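Side-chain contacts in ATP-dependent DNA helicase (Mycobacterium smegmatis, PDB 5V9X), which unwinds RNA:DNA hybrids as a 3'-to-5' helicase, hydrolysing ATP as it tracks along single-stranded DNA: residues Thr49-Asp54 / Val67-Gly72; Leu77-Trp82 / Ile223-Thr228; Gly711-Ala716 / Phe755-Asp760; Pro764-Glu769 / Tyr836-Leu841. One frame throughout, in Å; residues are numbered along the deposited sequence.

Contact 1: residues Thr49-Asp54 / Val67-Gly72; sequences TPAQAD and VIAPTG. With ANP (phosphoaminophosphonic acid-adenylate ester), chain C.
The first turn of helix 50-60 lies against segment 67-72, with the backbones nearest at A51 and A69, whose CA atoms are 6.4 Å apart. Two methyls make the junction: A51 CB points from the helix toward the other segment and meets A69 CB at 3.6 Å. Beside them V67 CG1 touches the same A51 methyl at 4.2 Å, so one small side chain spans V67 and A69, which both point toward the helix. No hydrogen bond crosses between the segments.

The polar work is done by T49 and Q52, which form a capping box at the helix start. T49 N gives a hydrogen bond to Q52 OE1 at 2.9 Å, tilted 27° out of the carbonyl plane, while Q52 N returns a weak one to T49 OG1. The amide that closes this box also reads the nucleotide, as the Q-motif glutamine does in DEAD-box and related helicases, a role this residue probably shares. With CG beside the backbone N (chi1 -75°) and the chain extended beyond it, the amide reaches N6 and N7 of the adenine. There OE1 accepts from N6 of ANP at 3.1 Å, and Q52 NE2 donates to N7 of ANP at 3.0 Å. OE1 takes two donors, and NE2 also donates to G74 O, so the rotation of the amide is fixed by several bonds. Segment 67-72 runs on into what is probably the Walker A loop (P-loop), where A69 O is hydrogen-bonded to K75 NZ. T71 CG2 comes alongside the gamma phosphate, 3.4 Å from O1G of ANP.

Contact 2: residues Leu77-Trp82 / Ile223-Thr228; sequences LAAFLW and IGLSAT
S226 OG, farther along the segment whose I223 and L225 meet A79, is held by two groups of T228. The backbone T228 N donates to it at 3.1 Å with an N-H...O angle of 162°, which makes an ST turn, and T228 OG1 adds a weak bond. T228 OG1 also bonds Q411 NE2, on helix 406-413, tying this turn to the second RecA-like domain. The sequence S226-A227-T228 matches the Ser-Ala-Thr of motif III in superfamily 2 helicases.

Further back along the strand, helix 75-88 packs on the central sheet of the first RecA-like domain. The helix directly follows what is probably the Walker A loop, and strand 221-226 lies against the helix. A79 points its methyl toward the strand, where it meets I223 and L225. I223 CG2 approaches A79 CB to 3.7 Å; this branch lies anti to the strand's backbone N, while CG1 (chi1 -59°) carries CD1 to within 3.8 Å of A79 O. L225 brings both of its methyls to the same carbon, CD1 at 3.9 Å and CD2 at 4.0 Å from A79 CB. L225 also lies against D191 of the DEVH sequence, and its side chain is about 5 Å from the bound magnesium ion and about 6 Å from AMP-PNP at the nearest atoms.

Contact 3: residues Gly711-Ala716 / Phe755-Asp760; sequences GPLALA and FVFDAD
Contact between a methyl and a ring dominates here: A716 CB sits over one face of the F757 ring in a CH-pi interaction. The carbon is 3.9 Å from the ring centroid and 23° off the normal, shifted toward the rim, where F757 CZ is the nearest ring atom to A716 CB at 3.6 Å. F757 carries CG beside its backbone N (chi1 -74°), which swings the ring back toward helix 707-725. The other apolar touch is looser, with L713 CD1 4.4 Å from F757 CD1.

Carbonyl oxygens make a second kind of contact, with carbon atoms and without hydrogen bonds. A716 O lies 3.5 Å from F757 CZ. L713, with CG anti to its backbone N (chi1 -178°), extends CD1 to 3.6 Å from F755 O, an oxygen that itself lies in the plane of the F757 ring at its edge. Both segments belong to the DEAD/H-associated region, and the contact joins helix 707-725 to the linker that leads into helix 759-769. Helix 707-725 is kinked at P712, whose nitrogen has no hydrogen to give to the turn before. On the sheet side, L713 and F755 both reach L701 of strand 697-702, so the helix and the linker rest on the same strand of the five-stranded mixed sheet.

Charge enters from R720, one turn further along the helix. Its guanidinium group makes a cation-pi interaction with F757 and donates through NH2 to V756 O, gripping the linker by side chain and backbone together.

Contact 4: residues Pro764-Glu769 / Tyr836-Leu841; sequences PIVTAE and YDVPAL
The side chains of V766 and Y836 run past one another, pointing opposite ways, where helix 759-769 packs against the turn at Y836 and the first turn of helix 838-849, within the DEAD/H-associated region. V766 points its two branches at different partners. CG1, anti to the backbone N (chi1 172°), nestles by the tyrosine ring, 4.0 Å from Y836 CD2 and 4.1 Å from Y836 CE2. The same methyl approaches V838 CG2 at 4.5 Å. CG2, on the other branch, is turned to L841, whose CD2 lies 4.5 Å from it. V766 is the one side chain of its helix segment to meet three residues of the other, CG1 serving Y836 and V838, CG2 serving L841.

Y836 is the first residue after helix 822-835 to leave helical backbone angles, and its ring is also packed against P712 and L715 of helix 707-725. At the far end of the first segment, E769 forms salt bridges with R719 and R722 of that same helix, so helix 759-769 is tied to it by charge as well as by apolar packing. D837 is the N-cap of helix 838-849: its OD1 accepts a weak hydrogen bond from A840 N at 3.3 Å.

In the fold
All four contacts are buried, but they fall into two pairs. Contacts 1 and 2 lie in the first RecA-like domain on neighbouring strands of one parallel sheet, joined by a probable hydrogen bond from V67 N to G224 O. Contacts 3 and 4, with centres 39 to 44 Å from those of the first pair, share helix 759-769 and meet where P712 touches both Y836 and V766. The chemistry differs. In the first pair an alanine methyl anchors a helix on strands beside AMP-PNP, and the polar groups serve the ligand or motif III. In the second, an alanine methyl, aromatic rings and branched side chains join helices and the loop before one of them, with arginines supplying charge.

Contact 1: residues Thr49-Asp54 / Val67-Gly72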
loop_
_atom_site.group_PDB
_atom_site.type_symbol
_atom_site.label_atom_id
_atom_site.label_comp_id
_atom_site.label_asym_id
_atom_site.label_seq_id
_atom_site.Cartn_x
_atom_site.Cartn_y
_atom_site.Cartn_z
ATOM N N THR A 49 18.022 22.283 -6.090
ATOM C CA THR A 49 18.454 21.369 -5.046
ATOM C C THR A 49 19.380 20.313 -5.631
ATOM O O THR A 49 19.373 20.072 -6.842
ATOM C CB THR A 49 17.245 20.703 -4.389
ATOM O OG1 THR A 49 16.566 19.878 -5.345
ATOM C CG2 THR A 49 16.283 21.752 -3.849
ATOM N N PRO A 50 20.215 19.683 -4.796
ATOM C CA PRO A 50 21.079 18.603 -5.305
ATOM C C PRO A 50 20.342 17.559 -6.128
ATOM O O PRO A 50 20.822 17.170 -7.201
ATOM C CB PRO A 50 21.665 18.012 -4.018
ATOM C CG PRO A 50 21.736 19.168 -3.092
ATOM C CD PRO A 50 20.535 20.028 -3.399
ATOM N N ALA A 51 19.176 17.100 -5.661
ATOM C CA ALA A 51 18.424 16.100 -6.410
ATOM C C ALA A 51 18.028 16.609 -7.790
ATOM O O ALA A 51 17.973 15.827 -8.744
ATOM C CB ALA A 51 17.184 15.675 -5.624
ATOM N N GLN A 52 17.759 17.909 -7.921
ATOM C CA GLN A 52 17.444 18.468 -9.232
ATOM C C GLN A 52 18.678 18.506 -10.127
ATOM O O GLN A 52 18.625 18.094 -11.293
ATOM C CB GLN A 52 16.851 19.868 -9.077
ATOM C CG GLN A 52 15.413 19.877 -8.596
ATOM C CD GLN A 52 14.941 21.259 -8.202
ATOM O OE1 GLN A 52 15.740 22.114 -7.820
ATOM N NE2 GLN A 52 13.636 21.489 -8.294
ATOM N N ALA A 53 19.801 18.999 -9.598
ATOM C CA ALA A 53 21.015 19.120 -10.399
ATOM C C ALA A 53 21.467 17.761 -10.922
ATOM O O ALA A 53 21.798 17.616 -12.104
ATOM C CB ALA A 53 22.121 19.777 -9.574
ATOM N N ASP A 54 21.477 16.749 -10.051
ATOM C CA ASP A 54 21.859 15.406 -10.476
ATOM C C ASP A 54 20.856 14.840 -11.474
ATOM O O ASP A 54 21.239 14.269 -12.501
ATOM C CB ASP A 54 21.978 14.484 -9.263
ATOM C CG ASP A 54 22.948 15.002 -8.222
ATOM O OD1 ASP A 54 23.663 15.986 -8.504
ATOM O OD2 ASP A 54 22.989 14.423 -7.116
ATOM N N VAL A 67 14.952 9.018 -9.039
ATOM C CA VAL A 67 15.321 10.097 -8.131
ATOM C C VAL A 67 14.857 9.724 -6.729
ATOM O O VAL A 67 13.666 9.486 -6.500
ATOM C CB VAL A 67 14.720 11.438 -8.582
ATOM C CG1 VAL A 67 15.233 12.572 -7.709
ATOM C CG2 VAL A 67 15.045 11.692 -10.050
ATOM N N ILE A 68 15.799 9.668 -5.793
ATOM C CA ILE A 68 15.530 9.289 -4.410
ATOM C C ILE A 68 15.945 10.471 -3.546
ATOM O O ILE A 68 17.141 10.709 -3.333
ATOM C CB ILE A 68 16.276 8.013 -4.006
ATOM C CG1 ILE A 68 15.962 6.881 -4.986
ATOM C CG2 ILE A 68 15.913 7.612 -2.584
ATOM C CD1 ILE A 68 16.837 5.663 -4.801
ATOM N N ALA A 69 14.965 11.214 -3.043
ATOM C CA ALA A 69 15.224 12.407 -2.251
ATOM C C ALA A 69 14.017 12.659 -1.362
ATOM O O ALA A 69 12.903 12.237 -1.695
ATOM C CB ALA A 69 15.504 13.621 -3.149
ATOM N N PRO A 70 14.201 13.351 -0.224
ATOM C CA PRO A 70 13.075 13.580 0.696
ATOM C C PRO A 70 11.941 14.402 0.099
ATOM O O PRO A 70 12.009 14.832 -1.056
ATOM C CB PRO A 70 13.733 14.313 1.872
ATOM C CG PRO A 70 15.005 14.871 1.328
ATOM C CD PRO A 70 15.466 13.879 0.312
ATOM N N THR A 71 10.893 14.637 0.894
ATOM C CA THR A 71 9.674 15.242 0.363
ATOM C C THR A 71 9.871 16.707 -0.009
ATOM O O THR A 71 9.173 17.218 -0.891
ATOM C CB THR A 71 8.533 15.099 1.370
ATOM O OG1 THR A 71 8.978 15.518 2.666
ATOM C CG2 THR A 71 8.065 13.650 1.442
ATOM N N GLY A 72 10.804 17.396 0.640
ATOM C CA GLY A 72 11.079 18.776 0.296
ATOM C C GLY A 72 12.293 18.925 -0.595
ATOM O O GLY A 72 13.269 19.582 -0.220
HETATM P PG ANP C . 7.141 14.709 -2.465
HETATM O O1G ANP C . 6.228 14.664 -1.282
HETATM O O2G ANP C . 6.358 14.262 -3.757
HETATM O O3G ANP C . 8.371 13.738 -2.230
HETATM P PB ANP C . 8.668 16.427 -4.005
HETATM O O1B ANP C . 7.956 15.851 -5.262
HETATM O O2B ANP C . 9.951 15.705 -3.773
HETATM N N3B ANP C . 7.685 16.294 -2.660
HETATM P PA ANP C . 7.885 18.863 -4.912
HETATM O O1A ANP C . 6.491 18.538 -4.518
HETATM O O2A ANP C . 8.144 18.746 -6.413
HETATM O O3A ANP C . 8.970 17.932 -4.228
HETATM O "O5'" ANP C . 8.262 20.312 -4.402
HETATM C "C5'" ANP C . 8.147 20.803 -3.024
HETATM C "C4'" ANP C . 7.799 22.271 -3.055
HETATM O "O4'" ANP C . 8.987 23.071 -3.295
HETATM C "C3'" ANP C . 6.843 22.647 -4.179
HETATM O "O3'" ANP C . 6.128 23.817 -3.813
HETATM C "C2'" ANP C . 7.800 22.969 -5.326
HETATM O "O2'" ANP C . 7.159 23.578 -6.459
HETATM C "C1'" ANP C . 8.897 23.713 -4.560
HETATM N N9 ANP C . 10.234 23.692 -5.164
HETATM C C8 ANP C . 10.688 22.934 -6.211
HETATM N N7 ANP C . 11.951 23.130 -6.506
HETATM C C5 ANP C . 12.354 24.095 -5.597
HETATM C C6 ANP C . 13.586 24.740 -5.383
HETATM N N6 ANP C . 14.685 24.496 -6.101
HETATM N N1 ANP C . 13.651 25.658 -4.389
HETATM C C2 ANP C . 12.554 25.902 -3.666
HETATM N N3 ANP C . 11.339 25.358 -3.778
HETATM C C4 ANP C . 11.306 24.454 -4.765
#

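Contact 2: residues Leu77-Trp82 / Ile223-Thr228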
loop_
_atom_site.group_PDB
_atom_site.type_symbol
_atom_site.label_atom_id
_atom_site.label_comp_id
_atom_site.label_asym_id
_atom_site.label_seq_id
_atom_site.Cartn_x
_atom_site.Cartn_y
_atom_site.Cartn_z
ATOM N N LEU A 77 9.888 19.110 -10.588
ATOM C CA LEU A 77 10.640 19.832 -11.609
ATOM C C LEU A 77 11.878 19.061 -12.044
ATOM O O LEU A 77 12.351 19.240 -13.172
ATOM C CB LEU A 77 11.030 21.219 -11.104
ATOM C CG LEU A 77 9.901 22.245 -10.983
ATOM C CD1 LEU A 77 10.420 23.549 -10.406
ATOM C CD2 LEU A 77 9.221 22.476 -12.323
ATOM N N ALA A 78 12.419 18.212 -11.168
ATOM C CA ALA A 78 13.523 17.346 -11.569
ATOM C C ALA A 78 13.126 16.467 -12.746
ATOM O O ALA A 78 13.890 16.312 -13.704
ATOM C CB ALA A 78 13.978 16.487 -10.389
ATOM N N ALA A 79 11.919 15.901 -12.700
ATOM C CA ALA A 79 11.469 15.007 -13.758
ATOM C C ALA A 79 10.854 15.756 -14.933
ATOM O O ALA A 79 10.867 15.246 -16.058
ATOM C CB ALA A 79 10.463 14.002 -13.199
ATOM N N PHE A 80 10.329 16.958 -14.707
ATOM C CA PHE A 80 9.549 17.651 -15.724
ATOM C C PHE A 80 10.337 18.696 -16.504
ATOM O O PHE A 80 10.118 18.839 -17.711
ATOM C CB PHE A 80 8.326 18.323 -15.088
ATOM C CG PHE A 80 7.091 17.468 -15.090
ATOM C CD1 PHE A 80 6.326 17.337 -16.239
ATOM C CD2 PHE A 80 6.688 16.801 -13.944
ATOM C CE1 PHE A 80 5.187 16.554 -16.246
ATOM C CE2 PHE A 80 5.550 16.015 -13.945
ATOM C CZ PHE A 80 4.798 15.892 -15.097
ATOM N N LEU A 81 11.256 19.419 -15.853
ATOM C CA LEU A 81 11.767 20.661 -16.431
ATOM C C LEU A 81 12.489 20.425 -17.753
ATOM O O LEU A 81 12.339 21.213 -18.694
ATOM C CB LEU A 81 12.696 21.368 -15.445
ATOM C CG LEU A 81 13.025 22.807 -15.851
ATOM C CD1 LEU A 81 11.767 23.665 -15.818
ATOM C CD2 LEU A 81 14.111 23.398 -14.968
ATOM N N TRP A 82 13.284 19.357 -17.845
ATOM C CA TRP A 82 13.993 19.090 -19.092
ATOM C C TRP A 82 13.017 18.826 -20.231
ATOM O O TRP A 82 13.181 19.347 -21.340
ATOM C CB TRP A 82 14.954 17.913 -18.929
ATOM C CG TRP A 82 15.709 17.636 -20.190
ATOM C CD1 TRP A 82 15.466 16.641 -21.091
ATOM C CD2 TRP A 82 16.810 18.391 -20.712
ATOM N NE1 TRP A 82 16.359 16.718 -22.133
ATOM C CE2 TRP A 82 17.194 17.784 -21.925
ATOM C CE3 TRP A 82 17.513 19.514 -20.267
ATOM C CZ2 TRP A 82 18.251 18.263 -22.696
ATOM C CZ3 TRP A 82 18.562 19.988 -21.036
ATOM C CH2 TRP A 82 18.921 19.363 -22.235
ATOM N N ILE A 223 11.319 7.837 -15.872
ATOM C CA ILE A 223 11.798 8.577 -14.711
ATOM C C ILE A 223 10.926 8.221 -13.515
ATOM O O ILE A 223 9.695 8.294 -13.597
ATOM C CB ILE A 223 11.788 10.097 -14.962
ATOM C CG1 ILE A 223 12.665 10.440 -16.169
ATOM C CG2 ILE A 223 12.258 10.845 -13.723
ATOM C CD1 ILE A 223 12.421 11.825 -16.728
ATOM N N GLY A 224 11.562 7.837 -12.413
ATOM C CA GLY A 224 10.856 7.475 -11.200
ATOM C C GLY A 224 11.224 8.394 -10.052
ATOM O O GLY A 224 12.353 8.882 -9.962
ATOM N N LEU A 225 10.255 8.623 -9.165
ATOM C CA LEU A 225 10.405 9.537 -8.042
ATOM C C LEU A 225 9.852 8.891 -6.782
ATOM O O LEU A 225 8.789 8.267 -6.816
ATOM C CB LEU A 225 9.671 10.859 -8.302
ATOM C CG LEU A 225 9.877 11.505 -9.671
ATOM C CD1 LEU A 225 8.913 12.661 -9.876
ATOM C CD2 LEU A 225 11.312 11.968 -9.814
ATOM N N SER A 226 10.576 9.043 -5.674
ATOM C CA SER A 226 10.102 8.572 -4.379
ATOM C C SER A 226 11.068 9.013 -3.292
ATOM O O SER A 226 12.285 9.008 -3.496
ATOM C CB SER A 226 9.949 7.046 -4.347
ATOM O OG SER A 226 9.540 6.609 -3.061
ATOM N N ALA A 227 10.515 9.392 -2.144
ATOM C CA ALA A 227 11.304 9.692 -0.960
ATOM C C ALA A 227 11.620 8.455 -0.131
ATOM O O ALA A 227 12.415 8.545 0.812
ATOM C CB ALA A 227 10.570 10.712 -0.086
ATOM N N THR A 228 11.017 7.309 -0.455
ATOM C CA THR A 228 11.112 6.091 0.353
ATOM C C THR A 228 11.421 4.919 -0.577
ATOM O O THR A 228 10.521 4.191 -1.002
ATOM C CB THR A 228 9.821 5.871 1.143
ATOM O OG1 THR A 228 8.702 5.916 0.249
ATOM C CG2 THR A 228 9.654 6.954 2.199
#

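Contact 3: residues Gly711-Ala716 / Phe755-Asp760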
loop_
_atom_site.group_PDB
_atom_site.type_symbol
_atom_site.label_atom_id
_atom_site.label_comp_id
_atom_site.label_asym_id
_atom_site.label_seq_id
_atom_site.Cartn_x
_atom_site.Cartn_y
_atom_site.Cartn_z
ATOM N N GLY A 711 0.825 -16.201 10.217
ATOM C CA GLY A 711 -0.114 -16.842 9.328
ATOM C C GLY A 711 0.261 -18.283 9.042
ATOM O O GLY A 711 -0.477 -19.214 9.379
ATOM N N PRO A 712 1.425 -18.498 8.417
ATOM C CA PRO A 712 1.845 -19.879 8.136
ATOM C C PRO A 712 2.140 -20.681 9.388
ATOM O O PRO A 712 1.974 -21.908 9.376
ATOM C CB PRO A 712 3.103 -19.693 7.278
ATOM C CG PRO A 712 3.640 -18.368 7.698
ATOM C CD PRO A 712 2.421 -17.520 7.947
ATOM N N LEU A 713 2.582 -20.032 10.469
ATOM C CA LEU A 713 2.814 -20.761 11.711
ATOM C C LEU A 713 1.515 -21.318 12.278
ATOM O O LEU A 713 1.513 -22.415 12.848
ATOM C CB LEU A 713 3.506 -19.859 12.735
ATOM C CG LEU A 713 3.844 -20.513 14.078
ATOM C CD1 LEU A 713 4.630 -21.796 13.869
ATOM C CD2 LEU A 713 4.614 -19.552 14.968
ATOM N N ALA A 714 0.406 -20.590 12.121
ATOM C CA ALA A 714 -0.884 -21.113 12.555
ATOM C C ALA A 714 -1.303 -22.326 11.735
ATOM O O ALA A 714 -1.934 -23.244 12.270
ATOM C CB ALA A 714 -1.949 -20.018 12.477
ATOM N N LEU A 715 -0.967 -22.347 10.441
ATOM C CA LEU A 715 -1.224 -23.531 9.627
ATOM C C LEU A 715 -0.519 -24.752 10.197
ATOM O O LEU A 715 -1.107 -25.836 10.278
ATOM C CB LEU A 715 -0.770 -23.290 8.186
ATOM C CG LEU A 715 -1.485 -22.223 7.359
ATOM C CD1 LEU A 715 -0.777 -22.035 6.029
ATOM C CD2 LEU A 715 -2.936 -22.608 7.144
ATOM N N ALA A 716 0.746 -24.595 10.591
ATOM C CA ALA A 716 1.503 -25.718 11.131
ATOM C C ALA A 716 0.932 -26.173 12.467
ATOM O O ALA A 716 0.772 -27.374 12.707
ATOM C CB ALA A 716 2.975 -25.331 11.273
ATOM N N PHE A 755 4.185 -24.763 19.375
ATOM C CA PHE A 755 4.551 -23.773 18.371
ATOM C C PHE A 755 5.910 -24.031 17.734
ATOM O O PHE A 755 6.169 -23.518 16.640
ATOM C CB PHE A 755 4.543 -22.371 18.990
ATOM C CG PHE A 755 3.241 -22.006 19.646
ATOM C CD1 PHE A 755 2.169 -21.553 18.890
ATOM C CD2 PHE A 755 3.086 -22.115 21.019
ATOM C CE1 PHE A 755 0.968 -21.218 19.494
ATOM C CE2 PHE A 755 1.887 -21.781 21.628
ATOM C CZ PHE A 755 0.827 -21.331 20.864
ATOM N N VAL A 756 6.771 -24.814 18.379
ATOM C CA VAL A 756 8.148 -24.984 17.925
ATOM C C VAL A 756 8.208 -26.075 16.865
ATOM O O VAL A 756 7.708 -27.188 17.069
ATOM C CB VAL A 756 9.068 -25.316 19.109
ATOM C CG1 VAL A 756 10.503 -25.497 18.634
ATOM C CG2 VAL A 756 8.977 -24.227 20.159
ATOM N N PHE A 757 8.829 -25.758 15.730
ATOM C CA PHE A 757 9.030 -26.699 14.639
ATOM C C PHE A 757 10.486 -26.662 14.196
ATOM O O PHE A 757 11.209 -25.693 14.445
ATOM C CB PHE A 757 8.121 -26.382 13.443
ATOM C CG PHE A 757 6.678 -26.739 13.658
ATOM C CD1 PHE A 757 5.861 -25.947 14.451
ATOM C CD2 PHE A 757 6.131 -27.858 13.052
ATOM C CE1 PHE A 757 4.531 -26.274 14.646
ATOM C CE2 PHE A 757 4.802 -28.189 13.241
ATOM C CZ PHE A 757 4.002 -27.397 14.039
ATOM N N ASP A 758 10.911 -27.733 13.528
ATOM C CA ASP A 758 12.244 -27.765 12.944
ATOM C C ASP A 758 12.299 -26.878 11.705
ATOM O O ASP A 758 11.306 -26.711 10.991
ATOM C CB ASP A 758 12.641 -29.197 12.588
ATOM C CG ASP A 758 13.105 -29.994 13.795
ATOM O OD1 ASP A 758 13.862 -29.442 14.622
ATOM O OD2 ASP A 758 12.710 -31.173 13.920
ATOM N N ALA A 759 13.479 -26.300 11.459
ATOM C CA ALA A 759 13.627 -25.358 10.354
ATOM C C ALA A 759 13.319 -26.015 9.014
ATOM O O ALA A 759 12.675 -25.408 8.151
ATOM C CB ALA A 759 15.037 -24.766 10.352
ATOM N N ASP A 760 13.765 -27.258 8.823
ATOM C CA ASP A 760 13.487 -27.982 7.587
ATOM C C ASP A 760 12.090 -28.587 7.556
ATOM O O ASP A 760 11.684 -29.118 6.517
ATOM C CB ASP A 760 14.529 -29.084 7.377
ATOM C CG ASP A 760 14.657 -30.003 8.576
ATOM O OD1 ASP A 760 14.496 -29.518 9.716
ATOM O OD2 ASP A 760 14.917 -31.209 8.380
#

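Contact 4: residues Pro764-Glu769 / Tyr836-Leu841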
loop_
_atom_site.group_PDB
_atom_site.type_symbol
_atom_site.label_atom_id
_atom_site.label_comp_id
_atom_site.label_asym_id
_atom_site.label_seq_id
_atom_site.Cartn_x
_atom_site.Cartn_y
_atom_site.Cartn_z
ATOM N N PRO A 764 7.730 -27.487 3.921
ATOM C CA PRO A 764 6.819 -28.518 3.395
ATOM C C PRO A 764 5.441 -28.479 4.031
ATOM O O PRO A 764 4.437 -28.618 3.322
ATOM C CB PRO A 764 7.554 -29.828 3.712
ATOM C CG PRO A 764 8.976 -29.442 3.859
ATOM C CD PRO A 764 8.955 -28.086 4.480
ATOM N N ILE A 765 5.370 -28.295 5.351
ATOM C CA ILE A 765 4.080 -28.252 6.041
ATOM C C ILE A 765 3.210 -27.135 5.478
ATOM O O ILE A 765 2.044 -27.349 5.125
ATOM C CB ILE A 765 4.289 -28.090 7.557
ATOM C CG1 ILE A 765 4.826 -29.381 8.174
ATOM C CG2 ILE A 765 2.995 -27.661 8.237
ATOM C CD1 ILE A 765 5.228 -29.235 9.627
ATOM N N VAL A 766 3.767 -25.924 5.391
ATOM C CA VAL A 766 3.004 -24.781 4.896
ATOM C C VAL A 766 2.505 -25.043 3.480
ATOM O O VAL A 766 1.389 -24.648 3.116
ATOM C CB VAL A 766 3.857 -23.500 4.975
ATOM C CG1 VAL A 766 3.159 -22.346 4.278
ATOM C CG2 VAL A 766 4.140 -23.145 6.426
ATOM N N THR A 767 3.311 -25.729 2.667
ATOM C CA THR A 767 2.899 -26.031 1.299
ATOM C C THR A 767 1.713 -26.990 1.276
ATOM O O THR A 767 0.828 -26.870 0.421
ATOM C CB THR A 767 4.073 -26.611 0.513
ATOM O OG1 THR A 767 5.181 -25.706 0.578
ATOM C CG2 THR A 767 3.697 -26.817 -0.947
ATOM N N ALA A 768 1.670 -27.935 2.216
ATOM C CA ALA A 768 0.594 -28.919 2.233
ATOM C C ALA A 768 -0.700 -28.359 2.813
ATOM O O ALA A 768 -1.787 -28.823 2.450
ATOM C CB ALA A 768 1.026 -30.154 3.024
ATOM N N GLU A 769 -0.610 -27.367 3.696
ATOM C CA GLU A 769 -1.788 -26.868 4.395
ATOM C C GLU A 769 -2.433 -25.672 3.714
ATOM O O GLU A 769 -3.637 -25.452 3.889
ATOM C CB GLU A 769 -1.426 -26.489 5.835
ATOM C CG GLU A 769 -0.988 -27.668 6.677
ATOM C CD GLU A 769 -2.029 -28.764 6.708
ATOM O OE1 GLU A 769 -3.236 -28.441 6.751
ATOM O OE2 GLU A 769 -1.643 -29.951 6.678
ATOM N N TYR A 836 2.629 -14.620 2.929
ATOM C CA TYR A 836 3.496 -15.209 3.935
ATOM C C TYR A 836 4.936 -14.735 3.745
ATOM O O TYR A 836 5.306 -14.158 2.718
ATOM C CB TYR A 836 3.449 -16.738 3.874
ATOM C CG TYR A 836 2.095 -17.362 4.147
ATOM C CD1 TYR A 836 1.115 -16.681 4.859
ATOM C CD2 TYR A 836 1.802 -18.643 3.693
ATOM C CE1 TYR A 836 -0.118 -17.258 5.107
ATOM C CE2 TYR A 836 0.572 -19.226 3.935
ATOM C CZ TYR A 836 -0.384 -18.532 4.642
ATOM O OH TYR A 836 -1.609 -19.115 4.881
ATOM N N ASP A 837 5.755 -14.994 4.766
ATOM C CA ASP A 837 7.204 -14.794 4.717
ATOM C C ASP A 837 7.820 -16.057 5.312
ATOM O O ASP A 837 8.161 -16.101 6.496
ATOM C CB ASP A 837 7.629 -13.528 5.468
ATOM C CG ASP A 837 9.111 -13.223 5.317
ATOM O OD1 ASP A 837 9.815 -13.976 4.610
ATOM O OD2 ASP A 837 9.575 -12.226 5.913
ATOM N N VAL A 838 7.951 -17.087 4.482
ATOM C CA VAL A 838 8.438 -18.392 4.929
ATOM C C VAL A 838 9.920 -18.328 5.294
ATOM O O VAL A 838 10.305 -18.889 6.330
ATOM C CB VAL A 838 8.159 -19.477 3.875
ATOM C CG1 VAL A 838 8.743 -20.808 4.316
ATOM C CG2 VAL A 838 6.661 -19.608 3.636
ATOM N N PRO A 839 10.792 -17.681 4.500
ATOM C CA PRO A 839 12.184 -17.515 4.957
ATOM C C PRO A 839 12.309 -16.917 6.350
ATOM O O PRO A 839 13.196 -17.325 7.111
ATOM C CB PRO A 839 12.786 -16.599 3.886
ATOM C CG PRO A 839 12.064 -16.970 2.660
ATOM C CD PRO A 839 10.646 -17.253 3.095
ATOM N N ALA A 840 11.444 -15.968 6.712
ATOM C CA ALA A 840 11.483 -15.431 8.068
ATOM C C ALA A 840 11.020 -16.467 9.085
ATOM O O ALA A 840 11.605 -16.586 10.168
ATOM C CB ALA A 840 10.632 -14.167 8.166
ATOM N N LEU A 841 9.970 -17.224 8.758
ATOM C CA LEU A 841 9.517 -18.277 9.660
ATOM C C LEU A 841 10.576 -19.357 9.830
ATOM O O LEU A 841 10.706 -19.932 10.916
ATOM C CB LEU A 841 8.214 -18.888 9.145
ATOM C CG LEU A 841 7.590 -19.994 10.002
ATOM C CD1 LEU A 841 7.311 -19.493 11.411
ATOM C CD2 LEU A 841 6.315 -20.525 9.366
#